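Local structure of diacylglycerol kinase (Bacillus anthracis, 3S40) at residues R105-P110 with K126-A131; V183-D188 with L224-V229. The protein probably phosphorylates diacylglycerol or a related lipid, transferring a phosphate group to its free hydroxyl. All coordinates share one frame; numbering follows the deposited sequence.

In the fold
Both contacts bring together parts of the chain that share no direct hydrogen bond, yet they belong to different regions of the fold. Both are buried: the centre of interaction 1 lies about 8 Å from the centre of the chain, that of interaction 2 about 19 Å. Interaction 1 sets a helix end against strand 125-133; a small apolar touch is joined there by a water-bridged lysine, K126, its partly exposed edge. Interaction 2 is wholly apolar, strand facing strand inside the beta-sandwich domain, with Y187 as its partly exposed edge. Strands 125-133 and 181-187 belong to one antiparallel sheet, so both interactions reach it, and A131 of the first touches L224 of the second.

Interaction 1 (R105-P110 with K126-A131); sequences RTLGVP and KPVDVA
L107 and V128 meet where a helix ending in a Schellman motif faces a strand of an antiparallel sheet. The packed part is small: CD2 of L107 lies 4.2 Å from CG2 of V128, and the two side chains run at a slant to each other. The leucine reaches across because its CG stands beside the backbone N, anti to the carbonyl carbon (chi1 -58°), and the extended chi2 (173°) carries CD2 toward the strand. A beta-branched valine suits the extended strand, while M295 and Y297 also pack on L107. G108 takes a positive phi of 73°, easy for glycine, and its N bonds back to O of R105 at 2.9 Å, turning the chain out of helix 102-106.

The other side is more open and polar. K126, only partly exposed, brings its CE methylene to 4.2 Å from CD2 of L107. A lysine serves both needs here, since its last methylene can border the apolar patch while its ammonium group goes to polar partners. That group forms a salt bridge with D220, and K126 also makes a cation-pi contact with Y297. One water links helix end and strand: it donates to O of T106 at 2.8 Å and accepts from NZ of K126, also at 2.8 Å.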
# COMPACT_ATOMS: atom_id res chain seq x y z
N ARG A 105 5.28 -4.01 5.37
CA ARG A 105 5.26 -3.68 6.80
C ARG A 105 3.84 -3.66 7.36
O ARG A 105 3.60 -4.09 8.48
CB ARG A 105 5.94 -2.34 7.09
CG ARG A 105 7.45 -2.39 6.88
CD ARG A 105 8.04 -1.00 6.99
NE ARG A 105 9.33 -0.92 6.32
CZ ARG A 105 10.49 -1.14 6.92
NH1 ARG A 105 11.62 -1.04 6.22
NH2 ARG A 105 10.51 -1.46 8.21
N THR A 106 2.90 -3.17 6.57
CA THR A 106 1.52 -3.13 7.01
C THR A 106 1.05 -4.55 7.40
O THR A 106 0.32 -4.75 8.38
CB THR A 106 0.64 -2.49 5.93
OG1 THR A 106 0.94 -1.09 5.84
CG2 THR A 106 -0.84 -2.66 6.26
N LEU A 107 1.51 -5.54 6.64
CA LEU A 107 1.12 -6.95 6.82
C LEU A 107 2.00 -7.64 7.85
O LEU A 107 1.82 -8.83 8.13
CB LEU A 107 1.20 -7.71 5.48
CG LEU A 107 0.32 -7.14 4.36
CD1 LEU A 107 0.59 -7.87 3.01
CD2 LEU A 107 -1.16 -7.20 4.71
N GLY A 108 2.93 -6.88 8.43
CA GLY A 108 3.78 -7.39 9.49
C GLY A 108 4.82 -8.37 8.97
O GLY A 108 5.40 -9.17 9.72
N VAL A 109 5.07 -8.31 7.67
CA VAL A 109 6.05 -9.19 7.06
C VAL A 109 7.47 -8.88 7.53
O VAL A 109 7.91 -7.74 7.45
CB VAL A 109 6.03 -9.08 5.54
CG1 VAL A 109 7.15 -9.92 4.94
CG2 VAL A 109 4.63 -9.49 4.99
N PRO A 110 8.19 -9.90 8.01
CA PRO A 110 9.60 -9.74 8.41
C PRO A 110 10.39 -9.05 7.30
O PRO A 110 10.19 -9.37 6.13
CB PRO A 110 10.08 -11.18 8.56
CG PRO A 110 8.86 -11.95 8.92
CD PRO A 110 7.70 -11.27 8.25
N LYS A 126 -5.38 -12.91 5.00
CA LYS A 126 -6.48 -12.06 5.45
C LYS A 126 -6.94 -11.15 4.33
O LYS A 126 -6.19 -10.88 3.38
CB LYS A 126 -6.11 -11.25 6.69
CG LYS A 126 -5.16 -10.10 6.43
CD LYS A 126 -4.98 -9.30 7.71
CE LYS A 126 -4.25 -8.00 7.46
NZ LYS A 126 -4.58 -7.02 8.55
N PRO A 127 -8.20 -10.69 4.42
CA PRO A 127 -8.73 -9.76 3.42
C PRO A 127 -8.18 -8.38 3.67
O PRO A 127 -7.99 -7.99 4.82
CB PRO A 127 -10.26 -9.80 3.66
CG PRO A 127 -10.43 -10.36 5.01
CD PRO A 127 -9.23 -11.20 5.34
N VAL A 128 -7.93 -7.67 2.59
CA VAL A 128 -7.35 -6.34 2.66
C VAL A 128 -8.16 -5.46 1.74
O VAL A 128 -8.58 -5.89 0.67
CB VAL A 128 -5.87 -6.39 2.21
CG1 VAL A 128 -5.30 -5.00 2.03
CG2 VAL A 128 -5.05 -7.20 3.22
N ASP A 129 -8.42 -4.23 2.17
CA ASP A 129 -9.22 -3.30 1.37
C ASP A 129 -8.34 -2.61 0.31
O ASP A 129 -7.15 -2.39 0.54
CB ASP A 129 -9.89 -2.22 2.25
CG ASP A 129 -10.67 -2.82 3.45
OD1 ASP A 129 -11.10 -4.00 3.39
OD2 ASP A 129 -10.84 -2.08 4.46
N VAL A 130 -8.94 -2.26 -0.82
CA VAL A 130 -8.23 -1.57 -1.88
C VAL A 130 -9.00 -0.32 -2.25
O VAL A 130 -10.20 -0.37 -2.51
CB VAL A 130 -8.12 -2.47 -3.13
CG1 VAL A 130 -7.57 -1.67 -4.32
CG2 VAL A 130 -7.27 -3.72 -2.83
N ALA A 131 -8.30 0.81 -2.30
CA ALA A 131 -8.94 2.08 -2.58
C ALA A 131 -9.07 2.34 -4.09
O ALA A 131 -8.30 1.80 -4.89
CB ALA A 131 -8.18 3.23 -1.90
O HOH W 1 -2.36 -5.34 8.74

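Interaction 2 (V183-D188 with L224-V229); sequences VKITYD and LDIFVV
The CD1 methyl of I226 touches both I185 and Y187, neighbours on the same face of the opposite strand, giving the apolar centre of a face-to-face beta-sandwich contact. That methyl is 3.7 Å from CB of Y187 and 3.9 Å from CG2 of I185, so it meets the base of the tyrosine as well as the isoleucine branch. Beside it, CD1 of I185 reaches CG2 of V228 at 3.7 Å and CG2 of I226 at 4.0 Å. I185 slides past both partners in the opposite direction, whereas Y187 and I226 lie at a slant.

The torsions explain this fit. In both isoleucines CG1 is anti to the carbonyl carbon (chi1 -56° in I185, -58° in I226), and an extended chi2 carries CD1 onward to the facing strand. Isoleucine and valine suit these places: beta-branching favours extended backbone, and their methyls fill a buried interface without polar atoms needing partners. Tyrosine fits the partly exposed margin, using its CB against I226.

Alternation along each strand sends I185, Y187, I226 and V228 inward, while T186 and F227 start away from the contact. The axes of the short strand segments come within 10.5 Å of each other and run nearly antiparallel (158°), a separation fitting two packed sheets. Strand 181-187 runs between 190-196 and 261-266 in one sheet, and strand 224-230 between 198-202 and 254-259 in the other; I262 and Y192 extend the packing around I226 and V228.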
# COMPACT_ATOMS: atom_id res chain seq x y z
N VAL A 183 -9.50 23.90 0.16
CA VAL A 183 -9.99 22.58 -0.15
C VAL A 183 -11.40 22.46 0.38
O VAL A 183 -11.77 23.08 1.38
CB VAL A 183 -9.10 21.47 0.47
CG1 VAL A 183 -9.35 21.34 1.98
CG2 VAL A 183 -9.34 20.13 -0.22
N LYS A 184 -12.19 21.65 -0.32
CA LYS A 184 -13.55 21.35 0.09
C LYS A 184 -13.66 19.83 0.06
O LYS A 184 -13.35 19.21 -0.97
CB LYS A 184 -14.53 21.97 -0.91
CG LYS A 184 -15.92 22.22 -0.37
CD LYS A 184 -16.72 23.11 -1.31
CE LYS A 184 -15.85 24.19 -1.97
NZ LYS A 184 -15.10 25.03 -0.99
N ILE A 185 -14.06 19.23 1.17
CA ILE A 185 -14.15 17.77 1.24
C ILE A 185 -15.54 17.34 1.65
O ILE A 185 -16.03 17.76 2.69
CB ILE A 185 -13.12 17.17 2.23
CG1 ILE A 185 -11.69 17.59 1.87
CG2 ILE A 185 -13.23 15.65 2.26
CD1 ILE A 185 -10.62 17.15 2.87
N THR A 186 -16.17 16.52 0.81
CA THR A 186 -17.43 15.87 1.18
C THR A 186 -17.15 14.41 1.48
O THR A 186 -16.48 13.72 0.71
CB THR A 186 -18.46 15.93 0.03
OG1 THR A 186 -18.00 15.15 -1.08
CG2 THR A 186 -18.69 17.36 -0.41
N TYR A 187 -17.67 13.92 2.60
CA TYR A 187 -17.39 12.55 2.97
C TYR A 187 -18.59 11.94 3.66
O TYR A 187 -18.94 12.33 4.77
CB TYR A 187 -16.16 12.49 3.88
CG TYR A 187 -16.31 13.33 5.12
CD1 TYR A 187 -16.71 12.76 6.33
CD2 TYR A 187 -16.09 14.70 5.08
CE1 TYR A 187 -16.87 13.53 7.47
CE2 TYR A 187 -16.25 15.48 6.22
CZ TYR A 187 -16.63 14.89 7.41
OH TYR A 187 -16.78 15.66 8.54
N ASP A 188 -19.22 10.99 2.98
CA ASP A 188 -20.45 10.38 3.48
C ASP A 188 -21.46 11.46 3.90
O ASP A 188 -21.98 11.45 5.02
CB ASP A 188 -20.15 9.42 4.64
CG ASP A 188 -19.05 8.41 4.30
OD1 ASP A 188 -18.84 8.12 3.11
OD2 ASP A 188 -18.40 7.91 5.24
N LEU A 224 -11.61 4.63 4.80
CA LEU A 224 -10.42 5.38 4.46
C LEU A 224 -10.25 6.50 5.48
O LEU A 224 -11.25 6.99 6.03
CB LEU A 224 -10.59 5.99 3.08
CG LEU A 224 -10.57 4.92 2.00
CD1 LEU A 224 -10.72 5.53 0.62
CD2 LEU A 224 -9.25 4.16 2.11
N ASP A 225 -9.00 6.90 5.71
CA ASP A 225 -8.68 7.97 6.65
C ASP A 225 -8.32 9.26 5.92
O ASP A 225 -7.32 9.34 5.21
CB ASP A 225 -7.53 7.56 7.58
CG ASP A 225 -7.98 6.59 8.64
OD1 ASP A 225 -7.98 6.95 9.84
OD2 ASP A 225 -8.36 5.45 8.28
N ILE A 226 -9.17 10.26 6.11
CA ILE A 226 -8.89 11.59 5.61
C ILE A 226 -8.04 12.31 6.64
O ILE A 226 -8.36 12.30 7.83
CB ILE A 226 -10.18 12.40 5.41
CG1 ILE A 226 -11.12 11.68 4.44
CG2 ILE A 226 -9.85 13.81 4.94
CD1 ILE A 226 -12.45 12.39 4.23
N PHE A 227 -6.97 12.94 6.19
CA PHE A 227 -6.07 13.63 7.09
C PHE A 227 -5.65 14.94 6.44
O PHE A 227 -5.05 14.96 5.35
CB PHE A 227 -4.84 12.74 7.37
CG PHE A 227 -3.92 13.28 8.44
CD1 PHE A 227 -4.17 13.03 9.78
CD2 PHE A 227 -2.82 14.04 8.10
CE1 PHE A 227 -3.33 13.52 10.76
CE2 PHE A 227 -1.96 14.53 9.08
CZ PHE A 227 -2.22 14.27 10.41
N VAL A 228 -5.99 16.04 7.10
CA VAL A 228 -5.69 17.36 6.58
C VAL A 228 -4.80 18.14 7.53
O VAL A 228 -5.11 18.27 8.71
CB VAL A 228 -6.98 18.15 6.36
CG1 VAL A 228 -6.65 19.55 5.84
CG2 VAL A 228 -7.90 17.41 5.41
N VAL A 229 -3.69 18.66 7.04
CA VAL A 229 -2.93 19.56 7.89
C VAL A 229 -3.23 21.00 7.49
O VAL A 229 -2.98 21.40 6.35
CB VAL A 229 -1.44 19.30 7.84
CG1 VAL A 229 -0.73 20.21 8.86
CG2 VAL A 229 -1.15 17.84 8.14